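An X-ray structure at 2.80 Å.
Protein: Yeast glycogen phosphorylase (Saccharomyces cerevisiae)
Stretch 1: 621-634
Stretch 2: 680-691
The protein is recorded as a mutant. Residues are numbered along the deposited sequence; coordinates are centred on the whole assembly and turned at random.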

# COMPACT_ATOMS: atom_id res chain seq x y z
N GLY A 621 -35.75 -29.49 -7.07
CA GLY A 621 -36.04 -30.47 -6.06
C GLY A 621 -36.58 -29.78 -4.81
O GLY A 621 -37.51 -30.34 -4.21
N ILE A 622 -36.05 -28.60 -4.38
CA ILE A 622 -36.54 -27.92 -3.17
C ILE A 622 -37.96 -27.48 -3.38
O ILE A 622 -38.81 -27.85 -2.56
CB ILE A 622 -35.76 -26.64 -2.75
CG1 ILE A 622 -34.40 -27.03 -2.25
CG2 ILE A 622 -36.47 -25.93 -1.59
CD1 ILE A 622 -33.62 -25.87 -1.65
N ILE A 623 -38.21 -26.72 -4.45
CA ILE A 623 -39.56 -26.28 -4.75
C ILE A 623 -40.48 -27.49 -4.82
O ILE A 623 -41.51 -27.41 -4.14
CB ILE A 623 -39.63 -25.53 -6.09
CG1 ILE A 623 -38.75 -24.28 -6.06
CG2 ILE A 623 -41.06 -25.10 -6.33
CD1 ILE A 623 -38.64 -23.59 -7.43
N TYR A 624 -40.14 -28.59 -5.51
CA TYR A 624 -40.99 -29.78 -5.55
C TYR A 624 -41.40 -30.21 -4.14
O TYR A 624 -42.60 -30.31 -3.87
CB TYR A 624 -40.28 -30.98 -6.23
CG TYR A 624 -41.08 -32.28 -6.06
CD1 TYR A 624 -42.20 -32.53 -6.85
CD2 TYR A 624 -40.73 -33.17 -5.03
CE1 TYR A 624 -42.98 -33.66 -6.60
CE2 TYR A 624 -41.50 -34.29 -4.77
CZ TYR A 624 -42.62 -34.53 -5.56
OH TYR A 624 -43.39 -35.66 -5.31
N ARG A 625 -40.45 -30.47 -3.25
CA ARG A 625 -40.76 -30.88 -1.90
C ARG A 625 -41.70 -29.85 -1.29
O ARG A 625 -42.78 -30.25 -0.87
CB ARG A 625 -39.48 -30.99 -1.09
CG ARG A 625 -39.72 -31.33 0.38
CD ARG A 625 -38.45 -31.18 1.18
NE ARG A 625 -37.84 -32.45 1.52
CZ ARG A 625 -37.68 -32.79 2.80
NH1 ARG A 625 -38.10 -31.98 3.79
NH2 ARG A 625 -37.05 -33.92 3.11
N TYR A 626 -41.40 -28.55 -1.32
CA TYR A 626 -42.26 -27.51 -0.75
C TYR A 626 -43.70 -27.57 -1.27
O TYR A 626 -44.67 -27.53 -0.51
CB TYR A 626 -41.67 -26.14 -1.06
CG TYR A 626 -42.50 -24.99 -0.53
CD1 TYR A 626 -42.64 -24.82 0.85
CD2 TYR A 626 -43.07 -24.07 -1.41
CE1 TYR A 626 -43.36 -23.73 1.35
CE2 TYR A 626 -43.79 -22.98 -0.92
CZ TYR A 626 -43.93 -22.81 0.46
OH TYR A 626 -44.61 -21.71 0.95
N LEU A 627 -43.85 -27.70 -2.59
CA LEU A 627 -45.16 -27.81 -3.20
C LEU A 627 -45.91 -29.06 -2.72
O LEU A 627 -47.11 -29.01 -2.44
CB LEU A 627 -44.97 -27.84 -4.71
CG LEU A 627 -45.53 -26.68 -5.51
CD1 LEU A 627 -45.51 -25.35 -4.74
CD2 LEU A 627 -44.70 -26.62 -6.78
N ALA A 628 -45.19 -30.15 -2.55
CA ALA A 628 -45.77 -31.37 -2.04
C ALA A 628 -46.20 -31.20 -0.58
O ALA A 628 -47.30 -31.60 -0.20
CB ALA A 628 -44.73 -32.47 -2.16
N MET A 629 -45.41 -30.53 0.25
CA MET A 629 -45.71 -30.31 1.66
C MET A 629 -46.97 -29.50 1.84
O MET A 629 -47.89 -29.87 2.56
CB MET A 629 -44.63 -29.53 2.37
CG MET A 629 -43.23 -30.05 2.31
SD MET A 629 -42.26 -28.91 3.33
CE MET A 629 -41.93 -30.05 4.64
N LYS A 630 -46.99 -28.38 1.14
CA LYS A 630 -48.06 -27.43 1.19
C LYS A 630 -49.38 -28.02 0.77
O LYS A 630 -50.40 -27.87 1.46
CB LYS A 630 -47.70 -26.24 0.29
CG LYS A 630 -47.23 -25.05 1.10
CD LYS A 630 -48.47 -24.61 1.86
CE LYS A 630 -48.27 -23.45 2.77
NZ LYS A 630 -47.90 -22.28 2.00
N ASN A 631 -49.34 -28.74 -0.35
CA ASN A 631 -50.50 -29.41 -0.90
C ASN A 631 -51.05 -30.43 0.10
O ASN A 631 -52.25 -30.56 0.31
CB ASN A 631 -50.09 -30.10 -2.18
CG ASN A 631 -51.29 -30.44 -3.03
OD1 ASN A 631 -51.72 -29.63 -3.86
ND2 ASN A 631 -51.89 -31.63 -2.88
N MET A 632 -50.14 -31.14 0.77
CA MET A 632 -50.49 -32.15 1.75
C MET A 632 -51.23 -31.48 2.89
O MET A 632 -52.34 -31.91 3.21
CB MET A 632 -49.20 -32.83 2.25
CG MET A 632 -49.43 -34.13 3.00
SD MET A 632 -47.91 -35.02 3.44
CE MET A 632 -47.68 -35.85 1.90
N LEU A 633 -50.68 -30.41 3.47
CA LEU A 633 -51.32 -29.67 4.56
C LEU A 633 -52.76 -29.28 4.20
O LEU A 633 -53.72 -29.52 4.93
CB LEU A 633 -50.57 -28.38 4.88
CG LEU A 633 -49.19 -28.34 5.46
CD1 LEU A 633 -48.49 -27.11 4.94
CD2 LEU A 633 -49.26 -28.31 6.97
N LYS A 634 -52.90 -28.71 3.00
CA LYS A 634 -54.18 -28.25 2.52
C LYS A 634 -55.14 -29.42 2.25
O LYS A 634 -56.36 -29.30 2.16
CB LYS A 634 -53.88 -27.43 1.29
CG LYS A 634 -55.05 -26.81 0.58
CD LYS A 634 -54.96 -27.12 -0.90
CE LYS A 634 -55.37 -28.56 -1.21
NZ LYS A 634 -54.41 -29.58 -0.80
N ASN A 680 -40.31 -18.05 5.32
CA ASN A 680 -41.26 -17.21 6.02
C ASN A 680 -42.66 -17.76 5.97
O ASN A 680 -43.62 -17.08 6.34
CB ASN A 680 -41.19 -15.81 5.43
CG ASN A 680 -39.78 -15.25 5.56
OD1 ASN A 680 -39.17 -15.25 6.63
ND2 ASN A 680 -39.15 -14.81 4.49
N ASP A 681 -42.82 -19.02 5.56
CA ASP A 681 -44.13 -19.61 5.50
C ASP A 681 -44.49 -20.45 6.72
O ASP A 681 -44.25 -21.66 6.82
CB ASP A 681 -44.26 -20.44 4.25
CG ASP A 681 -45.59 -21.15 4.15
OD1 ASP A 681 -46.61 -20.54 4.48
OD2 ASP A 681 -45.58 -22.31 3.77
N GLU A 682 -45.20 -19.79 7.62
CA GLU A 682 -45.63 -20.36 8.89
C GLU A 682 -46.21 -21.76 8.86
O GLU A 682 -45.90 -22.56 9.74
CB GLU A 682 -46.66 -19.46 9.52
N SER A 683 -46.99 -22.06 7.83
CA SER A 683 -47.70 -23.33 7.68
C SER A 683 -46.84 -24.58 7.78
O SER A 683 -47.25 -25.58 8.36
CB SER A 683 -48.42 -23.35 6.34
OG SER A 683 -48.50 -22.06 5.76
N ILE A 684 -45.63 -24.54 7.22
CA ILE A 684 -44.80 -25.73 7.24
C ILE A 684 -43.91 -25.75 8.48
O ILE A 684 -42.93 -26.49 8.53
CB ILE A 684 -43.92 -25.82 5.94
CG1 ILE A 684 -43.07 -24.58 5.69
CG2 ILE A 684 -44.87 -26.03 4.78
CD1 ILE A 684 -42.06 -24.78 4.56
N GLU A 685 -44.22 -24.90 9.45
CA GLU A 685 -43.56 -24.82 10.74
C GLU A 685 -42.09 -25.24 10.90
O GLU A 685 -41.71 -26.09 11.71
CB GLU A 685 -44.44 -25.59 11.73
N HIS A 686 -41.20 -24.60 10.12
CA HIS A 686 -39.75 -24.84 10.15
C HIS A 686 -39.32 -26.24 9.71
O HIS A 686 -38.23 -26.70 10.04
CB HIS A 686 -39.15 -24.62 11.56
CG HIS A 686 -39.48 -23.26 12.16
ND1 HIS A 686 -39.67 -22.99 13.44
CD2 HIS A 686 -39.65 -22.10 11.46
CE1 HIS A 686 -39.96 -21.72 13.54
NE2 HIS A 686 -39.93 -21.20 12.34
N LEU A 687 -40.15 -26.96 8.95
CA LEU A 687 -39.72 -28.24 8.46
C LEU A 687 -38.74 -28.07 7.33
O LEU A 687 -38.00 -29.01 7.07
CB LEU A 687 -40.91 -29.06 7.98
CG LEU A 687 -41.58 -30.02 8.94
CD1 LEU A 687 -40.55 -30.84 9.69
CD2 LEU A 687 -42.33 -29.23 9.98
N LEU A 688 -38.70 -26.90 6.69
CA LEU A 688 -37.76 -26.60 5.61
C LEU A 688 -37.27 -25.15 5.61
O LEU A 688 -38.09 -24.23 5.70
CB LEU A 688 -38.39 -26.86 4.25
CG LEU A 688 -37.52 -26.73 3.03
CD1 LEU A 688 -36.45 -27.81 3.00
CD2 LEU A 688 -38.40 -26.83 1.82
N LYS A 689 -35.95 -24.94 5.50
CA LYS A 689 -35.32 -23.62 5.37
C LYS A 689 -34.33 -23.67 4.20
O LYS A 689 -33.73 -24.72 3.93
CB LYS A 689 -34.52 -23.24 6.61
CG LYS A 689 -35.34 -23.07 7.88
CD LYS A 689 -36.18 -21.81 7.77
CE LYS A 689 -37.23 -21.70 8.87
NZ LYS A 689 -36.61 -21.70 10.18
N VAL A 690 -34.13 -22.58 3.47
CA VAL A 690 -33.17 -22.51 2.37
C VAL A 690 -32.29 -21.34 2.81
O VAL A 690 -32.81 -20.31 3.25
CB VAL A 690 -33.83 -22.16 1.02
CG1 VAL A 690 -32.80 -21.98 -0.08
CG2 VAL A 690 -34.76 -23.28 0.65
N VAL A 691 -30.97 -21.43 2.72
CA VAL A 691 -30.08 -20.37 3.16
C VAL A 691 -29.05 -20.20 2.04
O VAL A 691 -28.67 -21.21 1.42
CB VAL A 691 -29.43 -20.81 4.49
CG1 VAL A 691 -28.31 -19.86 4.85
CG2 VAL A 691 -30.45 -20.81 5.63

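Helix 621-634 packs against the loop and strand of 680-691, its axis running roughly antiparallel to strand 688-691 at 153° with a closest approach of 10.5 Å, and the two stretches together bury 558 Å².

Most of the contact is apolar. Ile-622, Met-629 and Leu-633 point their CA-to-CB bonds toward the second stretch, and they meet it in reversed sequence order. Near the start of the helical stretch, Ile-622 CD1 lies 3.6 Å from Val-690 CG2, while Ile-622 CG2 is 4.0 Å from Leu-688 CD2. Leu-688 and Val-690 both face the helix, whereas the intervening Lys-689 points away, the alternation expected of an extended strand. Farther along, Met-629 reaches Leu-687 (CE to CB, 3.6 Å) and Ile-684 (SD to CG2, 4.1 Å). Ile-684, which opens a type I' turn ending at Leu-687, also receives Leu-633: Leu-633 CD1 lies 3.8 Å from Ile-684 CG2. Ile-684 CD1 approaches the edge of the Tyr-626 ring, 3.6 Å from Tyr-626 CE1 and near the ring plane, so the contact is not one of stacking on the ring face.

The polar interactions converge on Asp-681. Lys-630 NZ forms a salt bridge with Asp-681 OD2 at 2.9 Å, and Tyr-626 OH donates a weak hydrogen bond to the same oxygen at 3.0 Å. Both helix residues leave the backbone sideways, yet their long side chains bring the polar ends to the carboxylate. The other carboxylate oxygen, Asp-681 OD1, accepts a hydrogen bond from Ser-683 OG at 2.7 Å, within the second stretch. Asp-681 is thus held by partners from both stretches, and Lys-630 also passes close to the serine, its CE 3.3 Å from Ser-683 OG.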